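Local coordinates for GDSL-like Lipase/Acylhydrolase family protein (Neisseria meningitidis, PDB 4K7J) that probably removes O-linked acetyl groups from peptidoglycan, acting as an esterase of the SGNH (GDSL-like) hydrolase family, at residues 100-108 with 129-140; 144-155 with 174-185. All blocks are in the same frame, centred on the assembly; numbering follows the deposited sequence.

Contacts 1 and 2 show how one beta-rich module is built from two antiparallel sheets. Their centres lie about 14 Å apart. Contact 1 pairs edge strand 102-106 with 133-139; contact 2 pairs 147-155 with edge strand 177-183 of the other sheet. Along the chain they come in series: strand 147-155 is the next strand after 133-139, reached through a short connection that passes from one sheet to the other. The two contacts touch where Leu185 packs against Leu137 and Ala139. Both belong to the N-terminal region of the peptidoglycan O-acetylesterase, a beta module consistent with a galactose-binding-domain-like fold, distinct from the six-stranded mixed sheet of the probable catalytic SGNH domain.

Contact 1: residues 100-108 with 129-140; sequences AAVRHNGNW and TGSGGSMTLTAS
With its CG anti to the carbonyl carbon (chi1 -63°), Trp108 swings its indole against Met135 CB, just past the end of strand 102-106, which pairs antiparallel with 133-139 at the edge of a five-stranded sheet. That CB lies 3.4 Å from the centroid of the six-membered ring, close to its normal, as a CH-pi contact. Thr129 CG2 covers the opposite face, above the five-membered ring, so the indole is clamped between two aliphatic groups; Ile189 of the adjacent strand 187-191 and Ile197 of strand 195-203 in the other sheet also touch it. Met135 sends CG anti to the backbone N (chi1 179°), and bends at chi2 and chi3 fold its chain back: SD then reaches the edge of the His104 imidazole, 5.0 Å from the ring centroid, and CE approaches Trp108 CB and the CA of Gly106. His104 NE2 is hydrogen-bonded to Tyr90 O. Along the strands, Arg103 with Thr138 and Asn105 with Thr136 form the hydrogen-bonded pairs. On their face of the sheet, the Arg103 guanidinium lies over Thr138, its NH2 3.3 Å from CG2. A water gathers Asn105 O, Ser134 OG and Thr136 OG1, tying the two strands together beyond the backbone ladder; Thr136 OG1 has Thr188 OG1 as a further partner. At one end, Ser140 N donates to Ala101 O over 3.0 Å. At the other, Asn107 uses both backbone and side chain: its N donates to Ser134 O, while its OD1 accepts from Ser134 N at 2.9 Å.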
# COMPACT_ATOMS: atom_id res chain seq x y z
N ALA A 100 -6.69 -8.12 5.06
CA ALA A 100 -7.58 -9.21 4.66
C ALA A 100 -6.87 -10.57 4.66
O ALA A 100 -7.50 -11.60 4.91
CB ALA A 100 -8.19 -8.94 3.30
N ALA A 101 -5.57 -10.54 4.39
CA ALA A 101 -4.80 -11.76 4.13
C ALA A 101 -4.22 -12.47 5.36
O ALA A 101 -3.80 -13.62 5.27
CB ALA A 101 -3.67 -11.46 3.14
N VAL A 102 -4.19 -11.78 6.50
CA VAL A 102 -3.73 -12.40 7.75
C VAL A 102 -4.54 -11.99 8.96
O VAL A 102 -5.18 -10.94 8.96
CB VAL A 102 -2.26 -12.07 8.08
CG1 VAL A 102 -1.33 -13.01 7.38
CG2 VAL A 102 -1.95 -10.61 7.76
N ARG A 103 -4.48 -12.82 9.99
CA ARG A 103 -5.11 -12.54 11.27
C ARG A 103 -4.04 -12.47 12.35
O ARG A 103 -3.07 -13.23 12.30
CB ARG A 103 -6.14 -13.62 11.60
CG ARG A 103 -7.25 -13.73 10.56
CD ARG A 103 -8.34 -14.71 10.97
NE ARG A 103 -7.94 -16.11 10.78
CZ ARG A 103 -7.42 -16.88 11.73
NH1 ARG A 103 -7.22 -16.39 12.95
NH2 ARG A 103 -7.09 -18.13 11.45
N HIS A 104 -4.22 -11.56 13.30
CA HIS A 104 -3.23 -11.33 14.35
C HIS A 104 -3.73 -11.79 15.71
O HIS A 104 -4.87 -11.55 16.09
CB HIS A 104 -2.88 -9.84 14.45
CG HIS A 104 -2.17 -9.29 13.25
ND1 HIS A 104 -2.84 -8.84 12.13
CD2 HIS A 104 -0.85 -9.09 13.01
CE1 HIS A 104 -1.97 -8.39 11.25
NE2 HIS A 104 -0.75 -8.53 11.75
N ASN A 105 -2.85 -12.44 16.46
CA ASN A 105 -3.14 -12.82 17.83
C ASN A 105 -1.89 -12.67 18.69
O ASN A 105 -0.99 -13.50 18.64
CB ASN A 105 -3.63 -14.27 17.88
CG ASN A 105 -3.71 -14.82 19.29
OD1 ASN A 105 -4.05 -14.10 20.24
ND2 ASN A 105 -3.40 -16.10 19.45
N GLY A 106 -1.83 -11.61 19.48
CA GLY A 106 -0.66 -11.35 20.30
C GLY A 106 -0.84 -10.16 21.20
O GLY A 106 -1.92 -9.57 21.25
N ASN A 107 0.22 -9.77 21.89
CA ASN A 107 0.13 -8.68 22.86
C ASN A 107 0.88 -7.42 22.45
O ASN A 107 1.02 -6.49 23.23
CB ASN A 107 0.61 -9.15 24.24
CG ASN A 107 2.04 -9.69 24.22
OD1 ASN A 107 2.82 -9.37 23.33
ND2 ASN A 107 2.38 -10.49 25.23
N TRP A 108 1.38 -7.40 21.21
CA TRP A 108 2.02 -6.19 20.68
C TRP A 108 1.02 -5.02 20.61
O TRP A 108 -0.18 -5.23 20.42
CB TRP A 108 2.63 -6.46 19.30
CG TRP A 108 3.73 -7.49 19.31
CD1 TRP A 108 4.20 -8.20 20.38
CD2 TRP A 108 4.49 -7.93 18.18
NE1 TRP A 108 5.20 -9.05 19.98
CE2 TRP A 108 5.40 -8.91 18.63
CE3 TRP A 108 4.50 -7.58 16.82
CZ2 TRP A 108 6.31 -9.54 17.78
CZ3 TRP A 108 5.38 -8.22 15.98
CH2 TRP A 108 6.28 -9.18 16.46
N THR A 129 6.51 -4.17 21.06
CA THR A 129 6.34 -5.57 21.42
C THR A 129 6.31 -5.77 22.94
O THR A 129 5.62 -6.65 23.44
CB THR A 129 7.47 -6.49 20.85
OG1 THR A 129 8.72 -6.19 21.51
CG2 THR A 129 7.62 -6.33 19.34
N GLY A 130 7.07 -4.95 23.65
CA GLY A 130 7.21 -5.09 25.09
C GLY A 130 8.15 -6.25 25.38
O GLY A 130 8.53 -6.99 24.48
N SER A 131 8.54 -6.41 26.64
CA SER A 131 9.28 -7.60 27.03
C SER A 131 8.28 -8.74 27.17
O SER A 131 7.10 -8.50 27.40
CB SER A 131 10.02 -7.36 28.35
OG SER A 131 9.12 -6.94 29.36
N GLY A 132 8.73 -9.98 27.02
CA GLY A 132 7.82 -11.10 27.06
C GLY A 132 6.75 -10.97 25.99
O GLY A 132 5.62 -11.45 26.16
N GLY A 133 7.11 -10.32 24.88
CA GLY A 133 6.19 -10.06 23.78
C GLY A 133 5.92 -11.25 22.87
O GLY A 133 6.79 -12.09 22.65
N SER A 134 4.71 -11.31 22.33
CA SER A 134 4.33 -12.43 21.48
C SER A 134 3.33 -12.02 20.39
O SER A 134 2.41 -11.25 20.64
CB SER A 134 3.72 -13.55 22.34
OG SER A 134 3.35 -14.66 21.53
N MET A 135 3.54 -12.51 19.17
CA MET A 135 2.61 -12.26 18.07
C MET A 135 2.57 -13.46 17.15
O MET A 135 3.60 -13.97 16.72
CB MET A 135 3.01 -11.01 17.27
CG MET A 135 2.09 -10.71 16.08
SD MET A 135 0.37 -10.42 16.58
CE MET A 135 0.55 -8.93 17.58
N THR A 136 1.36 -13.92 16.85
CA THR A 136 1.19 -15.00 15.89
C THR A 136 0.39 -14.49 14.68
O THR A 136 -0.68 -13.91 14.83
CB THR A 136 0.49 -16.22 16.53
OG1 THR A 136 1.23 -16.65 17.67
CG2 THR A 136 0.40 -17.37 15.54
N LEU A 137 0.92 -14.71 13.48
CA LEU A 137 0.21 -14.33 12.28
C LEU A 137 -0.26 -15.58 11.57
O LEU A 137 0.53 -16.49 11.28
CB LEU A 137 1.09 -13.50 11.34
CG LEU A 137 1.61 -12.16 11.88
CD1 LEU A 137 2.96 -12.34 12.52
CD2 LEU A 137 1.69 -11.17 10.74
N THR A 138 -1.56 -15.62 11.31
CA THR A 138 -2.19 -16.77 10.67
C THR A 138 -2.81 -16.32 9.36
O THR A 138 -3.58 -15.35 9.32
CB THR A 138 -3.28 -17.37 11.57
OG1 THR A 138 -2.70 -17.73 12.84
CG2 THR A 138 -3.90 -18.61 10.93
N ALA A 139 -2.45 -17.00 8.28
CA ALA A 139 -2.96 -16.67 6.96
C ALA A 139 -4.44 -17.00 6.86
O ALA A 139 -4.85 -18.08 7.27
CB ALA A 139 -2.18 -17.42 5.89
N SER A 140 -5.23 -16.06 6.35
CA SER A 140 -6.66 -16.28 6.15
C SER A 140 -6.93 -17.39 5.12
O SER A 140 -7.97 -18.06 5.18
CB SER A 140 -7.36 -14.98 5.75
OG SER A 140 -7.29 -14.02 6.80
O HOH W 1 0.96 -14.99 20.11

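Contact 2: residues 144-155 with 174-185; sequences ASKQRVSLFAKP and GGWQVLDTGAAL
An antiparallel beta ladder joins strand 147-155 to edge strand 177-183 of a five-stranded sheet, with strand 195-203 bonded to the other side of 147-155. Val149 with Thr181 and Leu151 with Leu179 each exchange two backbone hydrogen bonds; Thr181 N to Val149 O, at 2.8 Å, is nearly straight. Toward Ala153 and Gln177 the ladder weakens: Ala153 N still donates well to Gln177 O, but the return bond from Gln177 N is weak. On one face, Val149, Leu151, Ala153, Leu179, Thr181 and Ala183 form a largely apolar row, with Thr181 contributing its CG2 methyl beside Val149 CB. Here Ala153 CB meets Leu179 CD1 at 3.7 Å and Leu151 CD1 lies against Leu179 CB. The opposite face mixes polar and apolar pairs. Ser150 OG donates to Asp180 OD1 over 2.9 Å, meeting the carboxylate on its anti side and out of its plane. Next along, Val178 CG2 sits over one face of the Phe152 ring, displaced toward the rim, and Trp88 also meets this ring. Lys154 CB lies over the five-membered ring of Trp176, 3.9 Å from its centroid; CG, anti to the backbone N (chi1 -176°), carries the chain on, and CD and CE pass NE1. Both polar ends find Asp119: Lys154 NZ makes a salt bridge to its carboxylate and Trp176 NE1 donates to its carbonyl. A water bridges Pro155 O and Gly175 N. Leu179, Thr181 and Ala183 meet Val164 and Val169 between two antiparallel sheets, consistent with the beta-sandwich (jelly-roll) of galactose-binding-domain-like modules.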
# COMPACT_ATOMS: atom_id res chain seq x y z
N ALA A 144 0.91 -22.96 4.09
CA ALA A 144 1.84 -23.45 5.14
C ALA A 144 3.13 -24.21 4.75
O ALA A 144 3.54 -25.16 5.42
CB ALA A 144 1.07 -24.21 6.22
N SER A 145 3.76 -23.78 3.67
CA SER A 145 5.13 -24.18 3.37
C SER A 145 6.01 -23.02 3.81
O SER A 145 5.53 -21.89 3.92
CB SER A 145 5.32 -24.48 1.88
OG SER A 145 5.00 -23.35 1.09
N LYS A 146 7.28 -23.30 4.06
CA LYS A 146 8.20 -22.29 4.57
C LYS A 146 8.26 -21.05 3.66
O LYS A 146 8.64 -21.15 2.50
CB LYS A 146 9.60 -22.88 4.74
CG LYS A 146 9.64 -24.12 5.63
CD LYS A 146 11.03 -24.72 5.70
CE LYS A 146 11.03 -25.98 6.55
NZ LYS A 146 10.10 -27.01 6.00
N GLN A 147 7.87 -19.90 4.21
CA GLN A 147 7.91 -18.65 3.47
C GLN A 147 9.23 -17.92 3.71
O GLN A 147 9.93 -18.17 4.70
CB GLN A 147 6.76 -17.74 3.88
CG GLN A 147 5.40 -18.42 4.02
CD GLN A 147 4.58 -18.41 2.74
OE1 GLN A 147 4.64 -17.46 1.94
NE2 GLN A 147 3.81 -19.47 2.53
N ARG A 148 9.55 -17.01 2.81
CA ARG A 148 10.60 -16.03 3.05
C ARG A 148 9.96 -14.99 3.94
O ARG A 148 8.83 -14.55 3.70
CB ARG A 148 11.05 -15.40 1.74
CG ARG A 148 11.58 -16.40 0.73
CD ARG A 148 11.76 -15.78 -0.64
NE ARG A 148 12.36 -16.73 -1.57
CZ ARG A 148 12.30 -16.62 -2.89
NH1 ARG A 148 11.65 -15.59 -3.43
NH2 ARG A 148 12.88 -17.53 -3.66
N VAL A 149 10.67 -14.61 5.00
CA VAL A 149 10.15 -13.64 5.95
C VAL A 149 11.17 -12.55 6.17
O VAL A 149 12.34 -12.82 6.44
CB VAL A 149 9.79 -14.30 7.30
CG1 VAL A 149 9.29 -13.24 8.30
CG2 VAL A 149 8.74 -15.37 7.08
N SER A 150 10.72 -11.30 6.02
CA SER A 150 11.53 -10.15 6.36
C SER A 150 10.71 -9.26 7.30
O SER A 150 9.47 -9.23 7.21
CB SER A 150 11.89 -9.38 5.08
OG SER A 150 12.82 -10.10 4.29
N LEU A 151 11.37 -8.55 8.22
CA LEU A 151 10.65 -7.66 9.12
C LEU A 151 11.37 -6.34 9.27
O LEU A 151 12.57 -6.33 9.55
CB LEU A 151 10.54 -8.25 10.54
CG LEU A 151 10.27 -9.70 10.89
CD1 LEU A 151 11.47 -10.59 10.56
CD2 LEU A 151 9.96 -9.75 12.37
N PHE A 152 10.65 -5.23 9.14
CA PHE A 152 11.23 -3.98 9.62
C PHE A 152 11.25 -4.06 11.14
O PHE A 152 10.26 -4.43 11.76
CB PHE A 152 10.42 -2.76 9.16
CG PHE A 152 10.62 -2.42 7.71
CD1 PHE A 152 11.64 -1.56 7.32
CD2 PHE A 152 9.78 -2.94 6.74
CE1 PHE A 152 11.83 -1.24 5.98
CE2 PHE A 152 9.96 -2.61 5.39
CZ PHE A 152 10.98 -1.75 5.02
N ALA A 153 12.38 -3.71 11.75
CA ALA A 153 12.53 -3.89 13.20
C ALA A 153 13.55 -2.95 13.79
O ALA A 153 14.58 -2.68 13.17
CB ALA A 153 12.91 -5.34 13.51
N LYS A 154 13.27 -2.44 14.98
CA LYS A 154 14.24 -1.63 15.70
C LYS A 154 14.37 -2.10 17.14
O LYS A 154 13.44 -1.98 17.93
CB LYS A 154 13.86 -0.15 15.69
CG LYS A 154 14.91 0.72 16.37
CD LYS A 154 14.57 2.21 16.29
CE LYS A 154 13.36 2.54 17.13
NZ LYS A 154 13.20 4.03 17.22
N PRO A 155 15.55 -2.63 17.49
CA PRO A 155 15.77 -3.17 18.83
C PRO A 155 16.01 -2.03 19.83
O PRO A 155 16.49 -0.97 19.44
CB PRO A 155 17.07 -3.95 18.66
CG PRO A 155 17.84 -3.14 17.67
CD PRO A 155 16.78 -2.65 16.68
N GLY A 174 22.04 -1.02 16.08
CA GLY A 174 20.76 -0.48 16.50
C GLY A 174 20.07 0.24 15.36
O GLY A 174 20.54 0.21 14.23
N GLY A 175 18.95 0.89 15.66
CA GLY A 175 18.22 1.59 14.63
C GLY A 175 17.35 0.65 13.80
O GLY A 175 17.51 -0.56 13.84
N TRP A 176 16.42 1.23 13.04
CA TRP A 176 15.60 0.47 12.12
C TRP A 176 16.47 -0.26 11.12
O TRP A 176 17.50 0.25 10.70
CB TRP A 176 14.65 1.39 11.36
CG TRP A 176 13.49 1.83 12.17
CD1 TRP A 176 13.31 3.05 12.78
CD2 TRP A 176 12.35 1.04 12.49
NE1 TRP A 176 12.12 3.06 13.45
CE2 TRP A 176 11.50 1.85 13.29
CE3 TRP A 176 11.95 -0.26 12.18
CZ2 TRP A 176 10.29 1.38 13.79
CZ3 TRP A 176 10.73 -0.72 12.67
CH2 TRP A 176 9.92 0.10 13.46
N GLN A 177 16.03 -1.45 10.74
CA GLN A 177 16.75 -2.29 9.80
C GLN A 177 15.77 -3.36 9.36
O GLN A 177 14.68 -3.47 9.91
CB GLN A 177 17.98 -2.91 10.48
CG GLN A 177 17.68 -3.76 11.70
CD GLN A 177 18.95 -4.10 12.46
OE1 GLN A 177 19.54 -5.16 12.26
NE2 GLN A 177 19.39 -3.19 13.34
N VAL A 178 16.13 -4.14 8.35
CA VAL A 178 15.28 -5.24 7.94
C VAL A 178 15.95 -6.56 8.33
O VAL A 178 17.11 -6.80 8.01
CB VAL A 178 15.01 -5.26 6.41
CG1 VAL A 178 14.11 -6.42 6.03
CG2 VAL A 178 14.40 -3.95 5.97
N LEU A 179 15.20 -7.40 9.02
CA LEU A 179 15.68 -8.70 9.42
C LEU A 179 15.19 -9.71 8.39
O LEU A 179 14.01 -9.73 8.06
CB LEU A 179 15.11 -9.06 10.79
CG LEU A 179 15.28 -8.04 11.91
CD1 LEU A 179 14.68 -8.60 13.22
CD2 LEU A 179 16.75 -7.70 12.10
N ASP A 180 16.09 -10.55 7.89
CA ASP A 180 15.74 -11.58 6.93
C ASP A 180 15.83 -12.98 7.55
O ASP A 180 16.84 -13.33 8.15
CB ASP A 180 16.68 -11.53 5.71
CG ASP A 180 16.66 -10.18 5.01
OD1 ASP A 180 15.60 -9.51 5.00
OD2 ASP A 180 17.70 -9.80 4.46
N THR A 181 14.78 -13.77 7.41
CA THR A 181 14.81 -15.14 7.89
C THR A 181 13.81 -15.97 7.10
O THR A 181 13.27 -15.49 6.10
CB THR A 181 14.54 -15.24 9.43
OG1 THR A 181 14.82 -16.56 9.89
CG2 THR A 181 13.09 -14.87 9.76
N GLY A 182 13.60 -17.20 7.52
CA GLY A 182 12.64 -18.07 6.87
C GLY A 182 11.79 -18.82 7.87
O GLY A 182 12.29 -19.26 8.91
N ALA A 183 10.51 -18.98 7.56
CA ALA A 183 9.60 -19.72 8.43
C ALA A 183 8.31 -20.00 7.67
O ALA A 183 8.10 -19.48 6.58
CB ALA A 183 9.30 -18.92 9.69
N ALA A 184 7.45 -20.82 8.27
CA ALA A 184 6.16 -21.11 7.67
C ALA A 184 5.06 -20.33 8.38
O ALA A 184 5.31 -19.64 9.37
CB ALA A 184 5.88 -22.61 7.71
N LEU A 185 3.84 -20.43 7.86
CA LEU A 185 2.67 -19.90 8.54
C LEU A 185 1.91 -21.08 9.16
O LEU A 185 1.85 -22.15 8.56
CB LEU A 185 1.79 -19.12 7.57
CG LEU A 185 2.34 -17.74 7.17
CD1 LEU A 185 1.78 -17.26 5.86
CD2 LEU A 185 2.02 -16.72 8.26
O HOH W 2 18.10 0.86 18.25